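Local structure of transcriptional regulator, GntR family (Thermotoga maritima, 3SXM) at residues A[50-55]-A[94-99]; A[90-95]-A[131-136]. The protein probably regulates transcription by sequence-specific DNA binding, this chain being its metal-binding, all-helical FCD domain, here without metal. The protein carries 3 engineered substitutions. All coordinates share one frame; numbering follows the deposited sequence.

Interaction 1 of 2, residues A[50-55]-A[94-99]. Engineered in segment 50-55: A51 (natural residue Lys).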
loop_
_atom_site.group_PDB
_atom_site.type_symbol
_atom_site.label_atom_id
_atom_site.label_comp_id
_atom_site.label_asym_id
_atom_site.label_seq_id
_atom_site.Cartn_x
_atom_site.Cartn_y
_atom_site.Cartn_z
ATOM N N ALA A 50 33.517 6.413 -2.022
ATOM C CA ALA A 50 32.643 6.689 -3.161
ATOM C C ALA A 50 31.172 6.445 -2.776
ATOM O O ALA A 50 30.332 6.152 -3.631
ATOM C CB ALA A 50 33.040 5.820 -4.375
ATOM N N ALA A 51 30.871 6.566 -1.485
ATOM C CA ALA A 51 29.501 6.381 -0.983
ATOM C C ALA A 51 28.448 7.092 -1.822
ATOM O O ALA A 51 27.387 6.517 -2.105
ATOM C CB ALA A 51 29.428 6.837 0.465
ATOM N N ARG A 52 28.688 8.339 -2.218
ATOM C CA ARG A 52 27.774 9.096 -3.066
ATOM C C ARG A 52 27.427 8.457 -4.381
ATOM O O ARG A 52 26.270 8.358 -4.771
ATOM C CB ARG A 52 28.332 10.474 -3.375
ATOM C CG ARG A 52 27.403 11.269 -4.248
ATOM C CD ARG A 52 27.373 12.784 -4.021
ATOM N NE ARG A 52 26.166 13.275 -4.663
ATOM C CZ ARG A 52 26.056 13.451 -5.975
ATOM N NH1 ARG A 52 27.108 13.284 -6.763
ATOM N NH2 ARG A 52 24.925 13.811 -6.494
ATOM N N GLU A 53 28.444 8.061 -5.098
ATOM C CA GLU A 53 28.264 7.406 -6.394
ATOM C C GLU A 53 27.544 6.076 -6.218
ATOM O O GLU A 53 26.647 5.699 -7.013
ATOM C CB GLU A 53 29.643 7.224 -7.050
ATOM C CG GLU A 53 29.609 6.643 -8.447
ATOM C CD GLU A 53 31.003 6.401 -9.025
ATOM O OE1 GLU A 53 31.922 7.241 -8.828
ATOM O OE2 GLU A 53 31.168 5.346 -9.678
ATOM N N ILE A 54 27.852 5.352 -5.170
ATOM C CA ILE A 54 27.196 4.083 -4.961
ATOM C C ILE A 54 25.696 4.335 -4.696
ATOM O O ILE A 54 24.845 3.626 -5.186
ATOM C CB ILE A 54 27.836 3.337 -3.748
ATOM C CG1 ILE A 54 29.222 2.806 -4.100
ATOM C CG2 ILE A 54 27.005 2.210 -3.321
ATOM C CD1 ILE A 54 30.047 2.345 -2.930
ATOM N N PHE A 55 25.394 5.352 -3.916
ATOM C CA PHE A 55 24.039 5.607 -3.464
ATOM C C PHE A 55 22.969 5.912 -4.521
ATOM O O PHE A 55 22.033 5.198 -4.619
ATOM C CB PHE A 55 23.976 6.681 -2.376
ATOM C CG PHE A 55 22.564 7.000 -1.896
ATOM C CD1 PHE A 55 22.020 6.343 -0.839
ATOM C CD2 PHE A 55 21.789 7.927 -2.543
ATOM C CE1 PHE A 55 20.747 6.611 -0.420
ATOM C CE2 PHE A 55 20.519 8.204 -2.120
ATOM C CZ PHE A 55 20.014 7.556 -1.051
ATOM N N GLU A 94 21.351 14.391 3.233
ATOM C CA GLU A 94 22.361 13.450 2.751
ATOM C C GLU A 94 22.826 12.448 3.786
ATOM O O GLU A 94 23.456 12.827 4.773
ATOM C CB GLU A 94 23.597 14.286 2.400
ATOM C CG GLU A 94 24.798 13.514 1.925
ATOM C CD GLU A 94 25.677 12.999 3.049
ATOM O OE1 GLU A 94 26.283 13.829 3.781
ATOM O OE2 GLU A 94 25.813 11.758 3.165
ATOM N N ARG A 95 22.513 11.178 3.557
ATOM C CA ARG A 95 22.870 10.127 4.501
ATOM C C ARG A 95 23.690 9.007 3.896
ATOM O O ARG A 95 23.612 7.874 4.387
ATOM C CB ARG A 95 21.502 9.731 5.056
ATOM C CG ARG A 95 21.514 9.019 6.318
ATOM C CD ARG A 95 20.065 8.840 6.766
ATOM N NE ARG A 95 20.059 7.987 7.925
ATOM C CZ ARG A 95 19.784 6.684 7.891
ATOM N NH1 ARG A 95 19.555 6.069 6.731
ATOM N NH2 ARG A 95 19.771 6.040 9.036
ATOM N N TYR A 96 24.399 9.248 2.804
ATOM C CA TYR A 96 24.936 8.150 1.972
ATOM C C TYR A 96 25.538 6.921 2.654
ATOM O O TYR A 96 25.177 5.768 2.378
ATOM C CB TYR A 96 25.960 8.742 0.973
ATOM C CG TYR A 96 25.478 9.909 0.165
ATOM C CD1 TYR A 96 24.238 9.920 -0.431
ATOM C CD2 TYR A 96 26.267 11.020 0.008
ATOM C CE1 TYR A 96 23.785 10.993 -1.170
ATOM C CE2 TYR A 96 25.829 12.121 -0.730
ATOM C CZ TYR A 96 24.579 12.100 -1.316
ATOM O OH TYR A 96 24.107 13.179 -2.044
ATOM N N VAL A 97 26.457 7.150 3.568
ATOM C CA VAL A 97 27.163 6.041 4.176
ATOM C C VAL A 97 26.216 5.154 4.934
ATOM O O VAL A 97 26.275 3.927 4.811
ATOM C CB VAL A 97 28.266 6.577 5.077
ATOM C CG1 VAL A 97 28.826 5.468 5.995
ATOM C CG2 VAL A 97 29.358 7.145 4.200
ATOM N N VAL A 98 25.382 5.760 5.758
ATOM C CA VAL A 98 24.505 4.996 6.597
ATOM C C VAL A 98 23.384 4.335 5.779
ATOM O O VAL A 98 23.054 3.178 6.034
ATOM C CB VAL A 98 23.955 5.829 7.756
ATOM C CG1 VAL A 98 22.953 5.004 8.573
ATOM C CG2 VAL A 98 25.077 6.307 8.637
ATOM N N SER A 99 22.827 5.020 4.775
ATOM C CA SER A 99 21.787 4.373 3.953
ATOM C C SER A 99 22.393 3.238 3.136
ATOM O O SER A 99 21.734 2.171 2.956
ATOM C CB SER A 99 21.098 5.404 3.070
ATOM O OG SER A 99 20.238 6.181 3.883
HETATM O O HOH W 1 22.523 12.425 -4.475
#
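Y96 and R52 lie side by side and point the same way, while F55 crosses Y96 at about a right angle; they join the first turns of helices 51-68 and 96-111 in the all-helical FCD domain. The Y96 ring takes R52 CA over one face, a CH-pi contact 4.2 Å from the centroid; CG of E94, two residues earlier, lies over the opposite face, toward the rim. Toward F55 the relation is oblique, the planes standing at 50°. With chi1 at 179°, F55 CG sits anti to the backbone N and comes 3.7 Å from Y96 CD1. S99 CB lies at the edge of the F55 ring, near its plane, closest to CE1. F55 also packs beside D56 and D59, which bind zinc in another structure of this protein. S99 receives a hydrogen bond on OG from NH1 of R95, the N-cap residue. A51, engineered in place of lysine, brings its CB to within 3.7 Å of V97 CG2. Near its outer end Y96 meets the edge of the R52 guanidinium, planes 68° apart. R52 NE gives the phenol OH a weak hydrogen bond of 3.3 Å, and one water bridges Y96 OH and, weakly, R52 NH2.

Interaction 2 of 2, residues A[90-95]-A[131-136]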
loop_
_atom_site.group_PDB
_atom_site.type_symbol
_atom_site.label_atom_id
_atom_site.label_comp_id
_atom_site.label_asym_id
_atom_site.label_seq_id
_atom_site.Cartn_x
_atom_site.Cartn_y
_atom_site.Cartn_z
ATOM N N ARG A 90 14.244 12.511 -0.741
ATOM C CA ARG A 90 15.554 11.914 -0.598
ATOM C C ARG A 90 16.625 12.970 -0.564
ATOM O O ARG A 90 17.570 12.862 0.134
ATOM C CB ARG A 90 15.958 11.001 -1.790
ATOM C CG ARG A 90 15.224 9.825 -2.129
ATOM C CD ARG A 90 16.109 8.869 -3.046
ATOM N NE ARG A 90 16.475 9.390 -4.373
ATOM C CZ ARG A 90 17.266 8.759 -5.237
ATOM N NH1 ARG A 90 17.801 7.621 -4.913
ATOM N NH2 ARG A 90 17.519 9.271 -6.425
ATOM N N HIS A 91 16.480 13.934 -1.420
ATOM C CA HIS A 91 17.506 14.968 -1.567
ATOM C C HIS A 91 17.514 16.030 -0.445
ATOM O O HIS A 91 18.403 16.911 -0.391
ATOM C CB HIS A 91 17.393 15.638 -2.936
ATOM C CG HIS A 91 17.965 14.835 -4.053
ATOM N ND1 HIS A 91 17.288 13.831 -4.721
ATOM C CD2 HIS A 91 19.200 14.893 -4.615
ATOM C CE1 HIS A 91 18.089 13.296 -5.629
ATOM N NE2 HIS A 91 19.234 13.940 -5.602
ATOM N N LEU A 92 16.593 15.925 0.499
ATOM C CA LEU A 92 16.517 16.903 1.581
ATOM C C LEU A 92 17.595 16.710 2.556
ATOM O O LEU A 92 17.979 17.672 3.232
ATOM C CB LEU A 92 15.184 16.818 2.339
ATOM C CG LEU A 92 13.992 17.291 1.529
ATOM C CD1 LEU A 92 12.683 17.028 2.339
ATOM C CD2 LEU A 92 14.087 18.761 1.094
ATOM N N ASN A 93 18.124 15.513 2.682
ATOM C CA ASN A 93 19.129 15.228 3.685
ATOM C C ASN A 93 20.053 14.148 3.191
ATOM O O ASN A 93 19.620 13.142 2.810
ATOM C CB ASN A 93 18.453 14.795 4.970
ATOM C CG ASN A 93 19.425 14.608 6.124
ATOM O OD1 ASN A 93 19.477 13.573 6.733
ATOM N ND2 ASN A 93 20.150 15.618 6.429
ATOM N N GLU A 94 21.351 14.391 3.233
ATOM C CA GLU A 94 22.361 13.450 2.751
ATOM C C GLU A 94 22.826 12.448 3.786
ATOM O O GLU A 94 23.456 12.827 4.773
ATOM C CB GLU A 94 23.597 14.286 2.400
ATOM C CG GLU A 94 24.798 13.514 1.925
ATOM C CD GLU A 94 25.677 12.999 3.049
ATOM O OE1 GLU A 94 26.283 13.829 3.781
ATOM O OE2 GLU A 94 25.813 11.758 3.165
ATOM N N ARG A 95 22.513 11.178 3.557
ATOM C CA ARG A 95 22.870 10.127 4.501
ATOM C C ARG A 95 23.690 9.007 3.896
ATOM O O ARG A 95 23.612 7.874 4.387
ATOM C CB ARG A 95 21.502 9.731 5.056
ATOM C CG ARG A 95 21.514 9.019 6.318
ATOM C CD ARG A 95 20.065 8.840 6.766
ATOM N NE ARG A 95 20.059 7.987 7.925
ATOM C CZ ARG A 95 19.784 6.684 7.891
ATOM N NH1 ARG A 95 19.555 6.069 6.731
ATOM N NH2 ARG A 95 19.771 6.040 9.036
ATOM N N ALA A 131 13.185 10.151 10.227
ATOM C CA ALA A 131 13.543 10.811 11.463
ATOM C C ALA A 131 14.686 11.783 11.222
ATOM O O ALA A 131 14.688 12.902 11.777
ATOM C CB ALA A 131 13.888 9.776 12.541
ATOM N N GLU A 132 15.674 11.367 10.443
ATOM C CA GLU A 132 16.838 12.213 10.242
ATOM C C GLU A 132 16.495 13.393 9.358
ATOM O O GLU A 132 17.018 14.498 9.542
ATOM C CB GLU A 132 17.968 11.393 9.604
ATOM C CG GLU A 132 18.604 10.411 10.457
ATOM C CD GLU A 132 20.083 10.730 10.625
ATOM O OE1 GLU A 132 20.628 10.456 11.712
ATOM O OE2 GLU A 132 20.692 11.275 9.674
ATOM N N THR A 133 15.594 13.222 8.396
ATOM C CA THR A 133 15.182 14.306 7.559
ATOM C C THR A 133 14.420 15.342 8.384
ATOM O O THR A 133 14.689 16.544 8.286
ATOM C CB THR A 133 14.309 13.747 6.387
ATOM O OG1 THR A 133 15.109 12.831 5.635
ATOM C CG2 THR A 133 13.842 14.829 5.458
ATOM N N ILE A 134 13.543 14.894 9.274
ATOM C CA ILE A 134 12.809 15.814 10.127
ATOM C C ILE A 134 13.768 16.539 11.097
ATOM O O ILE A 134 13.593 17.744 11.373
ATOM C CB ILE A 134 11.678 15.074 10.880
ATOM C CG1 ILE A 134 10.650 14.540 9.857
ATOM C CG2 ILE A 134 10.994 16.031 11.898
ATOM C CD1 ILE A 134 10.124 15.570 8.947
ATOM N N LYS A 135 14.728 15.809 11.636
ATOM C CA LYS A 135 15.674 16.370 12.631
ATOM C C LYS A 135 16.487 17.476 12.004
ATOM O O LYS A 135 16.966 18.391 12.706
ATOM C CB LYS A 135 16.624 15.271 13.106
ATOM C CG LYS A 135 17.700 15.713 14.107
ATOM C CD LYS A 135 18.563 14.521 14.552
ATOM C CE LYS A 135 19.566 14.963 15.640
ATOM N NZ LYS A 135 20.145 13.785 16.347
ATOM N N ASN A 136 16.663 17.417 10.693
ATOM C CA ASN A 136 17.521 18.398 9.991
ATOM C C ASN A 136 16.726 19.409 9.172
ATOM O O ASN A 136 17.284 20.198 8.430
ATOM C CB ASN A 136 18.509 17.660 9.118
ATOM C CG ASN A 136 19.660 17.126 9.912
ATOM O OD1 ASN A 136 20.481 17.923 10.409
ATOM N ND2 ASN A 136 19.789 15.843 9.990
HETATM O O HOH W 2 19.808 7.325 11.884
#
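At the edge of the R95 guanidinium, in its plane, lie a carboxylate oxygen of E132 and a water, and the carboxylate is turned 63° from that plane. Over one face sits V98 CG1, 3.4 Å above the guanidinium plane of R95 and toward the rim. The direct pairing, R95 NE to E132 OE2, is a long salt bridge of 3.8 Å; the water closes a second path, accepting from R95 NH2 and donating to E132 OE1. The firmer polar partners of R95 lie on helix 96-111, where NH1 reaches S99 and E102, so the attraction to E132 is probably a modest addition. Extended from CG to NE, the arginine crosses the glutamate at about a right angle.

The second pair of flat groups is two amides, N93 and N136, which meet through their ND2 atoms, 3.6 Å apart in a packing contact. The side chains cross at about a right angle with their amide planes 23° apart. The N136 amide is held instead by its own helix end, ND2 donating to E132 O at 3.1 Å. A chi1 of -174° sets N93 CG anti to the backbone N, 4.1 Å from N136 ND2; N93 OD1 lies 3.9 Å from E132 CB. An alanine at N93 would probably open a gap beside N136 and E132, leaving the N136 amide without its neighbour across the contact.

L92 and T133 supply the apolar part, L92 CB lying 3.9 Å from T133 CG2, and both pack on I8 of helix 5-25. T133 OG1 is hydrogen-bonded to V129 O, one turn back in its helix.

The arrangement is that of an interhelical loop, opening with a type I beta turn from R90 to N93, packed on the C-terminal end of helix 115-135 in the FCD helical bundle; its H91 binds zinc in another structure of this protein.

Interactions 1 and 2 have centres about 13 Å apart, and their segments overlap at E94 and R95, where the loop leads into helix 96-111. Along the chain, 50-55 comes first, at the start of helix 51-68; the loop 90-95 runs into the start of helix 96-111, and 131-136 closes helix 115-135. The contacts also touch directly, F55 CE2 packing 3.9 Å from R90 NH1. The loop packs on the last helix, and the helix turn it leads into packs on helix 51-68, the fourth of seven. Residues that bind zinc in another structure of this protein lie beside interaction 1 (D56, D59) and in segment 90-95 (H91); no metal is bound to this chain.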